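Local coordinates for member of s1p family of ribosomal proteins (Pyrococcus furiosus, PDB 5YH1), which binds manganese and probably acts as an exonuclease of the DHH family, this chain being the DHH-domain part of a longer protein, at residues 27-31 against 32-36; 107-110 against 111-114; 290-293 against 294-298. One frame throughout, in Å; residues are numbered along the deposited sequence.

Interaction 1 (27-31 against 32-36); sequences FLVKS and EVLEA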
loop_
_atom_site.group_PDB
_atom_site.type_symbol
_atom_site.label_atom_id
_atom_site.label_comp_id
_atom_site.label_asym_id
_atom_site.label_seq_id
_atom_site.Cartn_x
_atom_site.Cartn_y
_atom_site.Cartn_z
ATOM N N PHE A 27 -0.353 13.219 40.818
ATOM C CA PHE A 27 -0.691 13.726 39.491
ATOM C C PHE A 27 -0.183 15.151 39.285
ATOM O O PHE A 27 0.171 15.831 40.242
ATOM C CB PHE A 27 -2.196 13.689 39.298
ATOM C CG PHE A 27 -2.782 12.321 39.431
ATOM C CD1 PHE A 27 -2.462 11.330 38.517
ATOM C CD2 PHE A 27 -3.650 12.022 40.470
ATOM C CE1 PHE A 27 -3.004 10.059 38.628
ATOM C CE2 PHE A 27 -4.190 10.759 40.592
ATOM C CZ PHE A 27 -3.869 9.771 39.668
ATOM N N LEU A 28 -0.151 15.595 38.030
ATOM C CA LEU A 28 0.354 16.928 37.683
ATOM C C LEU A 28 -0.656 18.036 37.959
ATOM O O LEU A 28 -0.292 19.207 38.004
ATOM C CB LEU A 28 0.749 16.978 36.208
ATOM C CG LEU A 28 1.973 16.160 35.825
ATOM C CD1 LEU A 28 2.061 16.031 34.307
ATOM C CD2 LEU A 28 3.235 16.796 36.384
ATOM N N VAL A 29 -1.914 17.647 38.131
ATOM C CA VAL A 29 -3.029 18.566 38.300
ATOM C C VAL A 29 -3.965 18.003 39.366
ATOM O O VAL A 29 -3.862 16.819 39.704
ATOM C CB VAL A 29 -3.833 18.700 36.991
ATOM C CG1 VAL A 29 -2.941 19.202 35.863
ATOM C CG2 VAL A 29 -4.470 17.369 36.604
ATOM N N LYS A 30 -4.887 18.833 39.864
ATOM C CA LYS A 30 -5.951 18.380 40.765
ATOM C C LYS A 30 -7.109 17.843 39.946
ATOM O O LYS A 30 -7.551 18.490 38.996
ATOM C CB LYS A 30 -6.479 19.516 41.663
ATOM C CG LYS A 30 -5.412 20.409 42.288
ATOM C CD LYS A 30 -5.728 20.741 43.748
ATOM C CE LYS A 30 -5.121 22.071 44.194
ATOM N NZ LYS A 30 -6.041 23.216 43.933
ATOM N N SER A 31 -7.623 16.677 40.330
ATOM C CA SER A 31 -8.667 16.010 39.566
ATOM C C SER A 31 -9.251 14.844 40.358
ATOM O O SER A 31 -8.541 13.890 40.670
ATOM C CB SER A 31 -8.088 15.461 38.251
ATOM O OG SER A 31 -9.044 14.678 37.547
ATOM N N GLU A 32 -10.539 14.913 40.665
ATOM C CA GLU A 32 -11.218 13.801 41.322
ATOM C C GLU A 32 -11.318 12.588 40.392
ATOM O O GLU A 32 -11.303 11.442 40.846
ATOM C CB GLU A 32 -12.606 14.233 41.806
ATOM C CG GLU A 32 -12.556 15.134 43.034
ATOM C CD GLU A 32 -12.044 14.398 44.263
ATOM O OE1 GLU A 32 -12.777 13.525 44.785
ATOM O OE2 GLU A 32 -10.903 14.682 44.699
ATOM N N VAL A 33 -11.411 12.849 39.092
ATOM C CA VAL A 33 -11.452 11.779 38.097
ATOM C C VAL A 33 -10.147 10.976 38.124
ATOM O O VAL A 33 -10.173 9.757 38.249
ATOM C CB VAL A 33 -11.771 12.320 36.696
ATOM C CG1 VAL A 33 -11.672 11.215 35.650
ATOM C CG2 VAL A 33 -13.176 12.913 36.693
ATOM N N LEU A 34 -9.010 11.656 38.058
ATOM C CA LEU A 34 -7.729 10.962 38.127
ATOM C C LEU A 34 -7.581 10.198 39.437
ATOM O O LEU A 34 -7.123 9.048 39.430
ATOM C CB LEU A 34 -6.565 11.920 37.955
ATOM C CG LEU A 34 -6.355 12.417 36.524
ATOM C CD1 LEU A 34 -5.315 13.518 36.499
ATOM C CD2 LEU A 34 -5.946 11.277 35.590
ATOM N N GLU A 35 -7.976 10.825 40.553
ATOM C CA GLU A 35 -7.909 10.162 41.861
ATOM C C GLU A 35 -8.701 8.868 41.845
ATOM O O GLU A 35 -8.224 7.857 42.317
ATOM C CB GLU A 35 -8.414 11.062 43.001
ATOM C CG GLU A 35 -7.494 12.224 43.337
ATOM C CD GLU A 35 -6.097 11.800 43.768
ATOM O OE1 GLU A 35 -5.920 10.673 44.281
ATOM O OE2 GLU A 35 -5.161 12.610 43.601
ATOM N N ALA A 36 -9.902 8.904 41.293
ATOM C CA ALA A 36 -10.722 7.706 41.181
ATOM C C ALA A 36 -10.084 6.642 40.244
ATOM O O ALA A 36 -10.284 5.443 40.440
ATOM C CB ALA A 36 -12.131 8.078 40.719
HETATM O O HOH W 1 -6.244 15.614 42.627
#
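The ring of F27 lies over the first turn of helix 32-53, with L34 beneath one face and the carboxylate of E35 at the rim. L34 CB sits 3.7 Å from the ring centroid and only 10° off the ring normal, so this CH-pi contact is made almost over the centre of the ring. At the edge, near the ring plane, E35 OE2 comes to 3.5 Å from F27 CD2, the carboxylate turned 74° against the ring; a negative oxygen beside the electropositive rim is probably a favourable electrostatic match. A bend at chi2 turns this carboxylate toward the preceding loop and the rim of the ring.

Below the ring, L34 CD1 reaches V29 CG2 at 3.9 Å, so one leucine bridges F27 and V29. S31 is the N-cap. Its OG stands opposite the backbone N, from where it accepts from L34 N at 3.1 Å in a nearly straight bond of 174°, while S31 O receives E35 N as the first turn closes. Thus one residue grips two successive N-H groups at the helix start. S31 OG is also hydrogen-bonded to E235, which fixes the hydroxyl from outside. A water accepts from S31 N at 2.9 Å and makes a weak bond to E35 OE2, linking the cap to the acid at the ring edge.

This is a serine N-cap with an aromatic ring packed on the first turn, whose V33 comes within about 9 Å, side chain to side chain, of the manganese ligand H163. Further along helix 32-53, I41 touches both F27 and L34. Helix 234-245 packs against V29 and L34 through Y239, and Q238 accepts from K30 N; helix 199-210 meets F27 and L28, with E205 accepting from L28 N.

Interaction 2 (107-110 against 111-114); sequences YELE and DVLK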
loop_
_atom_site.group_PDB
_atom_site.type_symbol
_atom_site.label_atom_id
_atom_site.label_comp_id
_atom_site.label_asym_id
_atom_site.label_seq_id
_atom_site.Cartn_x
_atom_site.Cartn_y
_atom_site.Cartn_z
ATOM N N TYR A 107 -9.272 -0.789 16.929
ATOM C CA TYR A 107 -8.205 -1.736 16.652
ATOM C C TYR A 107 -8.655 -2.640 15.490
ATOM O O TYR A 107 -9.282 -3.673 15.694
ATOM C CB TYR A 107 -7.892 -2.521 17.931
ATOM C CG TYR A 107 -6.559 -3.248 18.004
ATOM C CD1 TYR A 107 -5.617 -3.186 16.976
ATOM C CD2 TYR A 107 -6.234 -3.984 19.135
ATOM C CE1 TYR A 107 -4.406 -3.860 17.074
ATOM C CE2 TYR A 107 -5.024 -4.648 19.242
ATOM C CZ TYR A 107 -4.113 -4.581 18.212
ATOM O OH TYR A 107 -2.909 -5.248 18.337
ATOM N N GLU A 108 -8.364 -2.194 14.273
ATOM C CA GLU A 108 -8.746 -2.879 13.030
ATOM C C GLU A 108 -8.147 -4.256 12.918
ATOM O O GLU A 108 -7.033 -4.470 13.382
ATOM C CB GLU A 108 -8.192 -2.124 11.831
ATOM C CG GLU A 108 -9.070 -1.051 11.281
ATOM C CD GLU A 108 -8.461 -0.459 10.031
ATOM O OE1 GLU A 108 -9.105 -0.538 8.974
ATOM O OE2 GLU A 108 -7.333 0.052 10.105
ATOM N N LEU A 109 -8.831 -5.155 12.214
ATOM C CA LEU A 109 -8.310 -6.517 12.033
ATOM C C LEU A 109 -6.992 -6.526 11.272
ATOM O O LEU A 109 -6.105 -7.316 11.589
ATOM C CB LEU A 109 -9.327 -7.439 11.355
ATOM C CG LEU A 109 -10.559 -7.803 12.191
ATOM C CD1 LEU A 109 -11.387 -8.870 11.497
ATOM C CD2 LEU A 109 -10.168 -8.271 13.583
ATOM N N GLU A 110 -6.843 -5.633 10.295
ATOM C CA GLU A 110 -5.587 -5.553 9.560
ATOM C C GLU A 110 -4.426 -5.219 10.500
ATOM O O GLU A 110 -3.332 -5.761 10.346
ATOM C CB GLU A 110 -5.677 -4.534 8.415
ATOM C CG GLU A 110 -4.402 -4.464 7.584
ATOM C CD GLU A 110 -4.556 -3.708 6.265
ATOM O OE1 GLU A 110 -5.669 -3.239 5.945
ATOM O OE2 GLU A 110 -3.548 -3.590 5.534
ATOM N N ASP A 111 -4.666 -4.342 11.479
ATOM C CA ASP A 111 -3.646 -4.000 12.471
ATOM C C ASP A 111 -3.327 -5.160 13.406
ATOM O O ASP A 111 -2.164 -5.494 13.594
ATOM C CB ASP A 111 -4.065 -2.783 13.312
ATOM C CG ASP A 111 -4.110 -1.494 12.500
ATOM O OD1 ASP A 111 -3.663 -1.491 11.341
ATOM O OD2 ASP A 111 -4.609 -0.477 13.021
ATOM N N VAL A 112 -4.348 -5.759 14.015
ATOM C CA VAL A 112 -4.088 -6.815 14.989
ATOM C C VAL A 112 -3.494 -8.063 14.318
ATOM O O VAL A 112 -2.621 -8.734 14.885
ATOM C CB VAL A 112 -5.339 -7.162 15.817
ATOM C CG1 VAL A 112 -6.369 -7.924 14.992
ATOM C CG2 VAL A 112 -4.934 -7.950 17.047
ATOM N N LEU A 113 -3.925 -8.358 13.099
ATOM C CA LEU A 113 -3.407 -9.553 12.415
ATOM C C LEU A 113 -1.932 -9.372 12.084
ATOM O O LEU A 113 -1.135 -10.294 12.225
ATOM C CB LEU A 113 -4.249 -9.882 11.178
ATOM C CG LEU A 113 -5.659 -10.382 11.545
ATOM C CD1 LEU A 113 -6.534 -10.475 10.311
ATOM C CD2 LEU A 113 -5.607 -11.720 12.265
ATOM N N LYS A 114 -1.565 -8.163 11.685
ATOM C CA LYS A 114 -0.167 -7.835 11.476
ATOM C C LYS A 114 0.626 -7.966 12.799
ATOM O O LYS A 114 1.705 -8.559 12.837
ATOM C CB LYS A 114 -0.074 -6.430 10.873
ATOM C CG LYS A 114 1.329 -5.941 10.573
ATOM C CD LYS A 114 1.829 -5.003 11.650
ATOM C CE LYS A 114 3.198 -4.438 11.304
ATOM N NZ LYS A 114 3.082 -3.172 10.529
HETATM O O HOH W 2 -5.768 1.528 11.621
#
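V112 packs its CB over one face of the Y107 ring, 4.0 Å from the centroid and offset toward the rim, at the N-terminal turn of helix 109-126, the crossover of a beta-alpha-beta unit joining parallel strands 97-102 and 132-136 of the five-stranded sheet in the DHH-family domain. This CH-pi contact is joined by V112 CG2, which lies 3.6 Å from Y107 OH, while D111 CB meets the edge of the ring in its plane. With CG anti to the backbone N (chi1 -162°), the tyrosine ring is carried forward alongside the first turn of the helix.

E108 is the N-cap residue; its carbonyl accepts from V112 N at 3.0 Å. Its carboxylate approaches that of D111, planes nearly perpendicular, with E108 OE2 4.0 Å from D111 OD2. A water donates to both oxygens, which should ease the repulsion between two like charges.

Farther out, Y107 OH is hydrogen-bonded to D115, one turn beyond D111, and D144 accepts from Y107 N. L151 covers Y107 and V112 from helix 145-152, and the second subunit packs H262 on L109 and E263 on L113. The D111 carboxylate is anchored in turn by strand 97-102, where D111 OD2 is hydrogen-bonded to S102 OG.

Interaction 3 (290-293 against 294-298); sequences RMLV and EGIYP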
loop_
_atom_site.group_PDB
_atom_site.type_symbol
_atom_site.label_atom_id
_atom_site.label_comp_id
_atom_site.label_asym_id
_atom_site.label_seq_id
_atom_site.Cartn_x
_atom_site.Cartn_y
_atom_site.Cartn_z
ATOM N N ARG A 290 11.769 24.553 16.228
ATOM C CA ARG A 290 11.365 25.825 15.618
ATOM C C ARG A 290 11.344 25.760 14.103
ATOM O O ARG A 290 10.389 26.197 13.481
ATOM C CB ARG A 290 12.275 26.967 16.065
ATOM C CG ARG A 290 11.842 27.565 17.381
ATOM C CD ARG A 290 12.921 28.441 17.987
ATOM N NE ARG A 290 12.388 29.158 19.140
ATOM C CZ ARG A 290 13.120 29.799 20.048
ATOM N NH1 ARG A 290 14.448 29.819 19.970
ATOM N NH2 ARG A 290 12.509 30.422 21.052
HETATM N N MSE A 291 12.388 25.204 13.510
HETATM C CA MSE A 291 12.450 25.094 12.041
HETATM C C MSE A 291 11.313 24.265 11.500
HETATM O O MSE A 291 10.694 24.637 10.512
HETATM C CB MSE A 291 13.799 24.546 11.609
HETATM C CG MSE A 291 14.869 25.613 11.825
HETATM SE SE MSE A 291 16.609 24.955 11.159
HETATM C CE MSE A 291 17.293 23.833 12.617
ATOM N N LEU A 292 10.991 23.158 12.156
ATOM C CA LEU A 292 9.848 22.336 11.731
ATOM C C LEU A 292 8.517 23.063 11.873
ATOM O O LEU A 292 7.771 23.170 10.907
ATOM C CB LEU A 292 9.810 21.028 12.504
ATOM C CG LEU A 292 10.903 20.033 12.125
ATOM C CD1 LEU A 292 10.946 18.889 13.115
ATOM C CD2 LEU A 292 10.701 19.506 10.710
ATOM N N VAL A 293 8.212 23.571 13.064
ATOM C CA VAL A 293 6.912 24.205 13.291
ATOM C C VAL A 293 6.752 25.503 12.494
ATOM O O VAL A 293 5.694 25.735 11.906
ATOM C CB VAL A 293 6.646 24.450 14.790
ATOM C CG1 VAL A 293 5.364 25.251 14.996
ATOM C CG2 VAL A 293 6.548 23.120 15.518
ATOM N N GLU A 294 7.799 26.327 12.444
ATOM C CA GLU A 294 7.750 27.589 11.686
ATOM C C GLU A 294 7.864 27.361 10.188
ATOM O O GLU A 294 7.367 28.161 9.402
ATOM C CB GLU A 294 8.845 28.564 12.148
ATOM C CG GLU A 294 8.693 29.025 13.594
ATOM C CD GLU A 294 9.878 29.851 14.099
ATOM O OE1 GLU A 294 10.811 30.145 13.313
ATOM O OE2 GLU A 294 9.876 30.205 15.301
ATOM N N GLY A 295 8.518 26.280 9.785
ATOM C CA GLY A 295 8.552 25.906 8.377
ATOM C C GLY A 295 7.231 25.337 7.881
ATOM O O GLY A 295 6.784 25.654 6.776
ATOM N N ILE A 296 6.597 24.496 8.700
ATOM C CA ILE A 296 5.445 23.712 8.253
ATOM C C ILE A 296 4.127 24.455 8.462
ATOM O O ILE A 296 3.260 24.431 7.588
ATOM C CB ILE A 296 5.413 22.318 8.943
ATOM C CG1 ILE A 296 6.653 21.508 8.546
ATOM C CG2 ILE A 296 4.139 21.558 8.587
ATOM C CD1 ILE A 296 6.938 20.316 9.434
ATOM N N TYR A 297 3.962 25.118 9.605
ATOM C CA TYR A 297 2.655 25.699 9.929
ATOM C C TYR A 297 2.087 26.668 8.873
ATOM O O TYR A 297 0.915 26.568 8.537
ATOM C CB TYR A 297 2.616 26.342 11.330
ATOM C CG TYR A 297 1.252 26.920 11.572
ATOM C CD1 TYR A 297 0.180 26.098 11.912
ATOM C CD2 TYR A 297 1.002 28.273 11.358
ATOM C CE1 TYR A 297 -1.092 26.619 12.078
ATOM C CE2 TYR A 297 -0.263 28.802 11.527
ATOM C CZ TYR A 297 -1.302 27.979 11.889
ATOM O OH TYR A 297 -2.554 28.516 12.049
ATOM N N PRO A 298 2.910 27.600 8.336
ATOM C CA PRO A 298 2.391 28.503 7.281
ATOM C C PRO A 298 1.833 27.756 6.062
ATOM O O PRO A 298 0.810 28.122 5.500
ATOM C CB PRO A 298 3.625 29.330 6.884
ATOM C CG PRO A 298 4.503 29.301 8.097
ATOM C CD PRO A 298 4.303 27.929 8.696
#
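R290 and E294 sit one turn apart on helix 286-311, the long helix leading from the helical region into the mixed sheet, and their backbone bond is the first of four consecutive i to i+4 bonds. E294 N donates to R290 O at 2.8 Å, and V293 O takes Y297 N at 2.9 Å, both with an N-H...O angle of 158°. The two bonds between are more bent: I296 N to L292 O, and above all G295 N to M291 O, where the angle falls to 136° and the donor stands well above the carbonyl plane.

The charged side chains of R290 and E294 lie alongside, pointing the same way, with guanidinium and carboxylate planes 30° apart. R290 NE remains 4.7 Å from E294 OE2, too far for a salt bridge, though the opposite charges may still attract weakly; the carboxylate meets the aliphatic stem, E294 OE2 lying 3.9 Å from R290 CG.

The apolar contact is on another side of the helix: L292 CD2 meets I296 CD1 at 4.1 Å. I296, on V259 and E263, and Y297, on K255 and V259, seat it on helix 250-267, while A153 of the third subunit touches selenomethionine M291 and L292.

P298 has no N-H to give, so the ladder misses a rung and the helix kinks there. The chemistry therefore implies a helical stretch held mainly by its backbone bonds, with charge attraction at most a modest addition.

In the fold
Following the chain, the three contacts come in series, none nesting in or crossing another. Interaction 1 closes the loop after helix 2-20 and launches helix 32-53, which leads to strand 58-63 of the parallel sheet. Interaction 2 opens helix 109-126, between strands 97-102 and 132-136 of that sheet, on the opposite side of the chain's centre. Interaction 3 closes no loop: it spans about two and a half turns within helix 286-311, which runs from the helical region to the mixed sheet beginning with strand 316-319. Centres lie 33 to 34 Å apart. Interactions 2 and 3 both face neighbouring subunits, whereas no other chain of the assembly touches interaction 1.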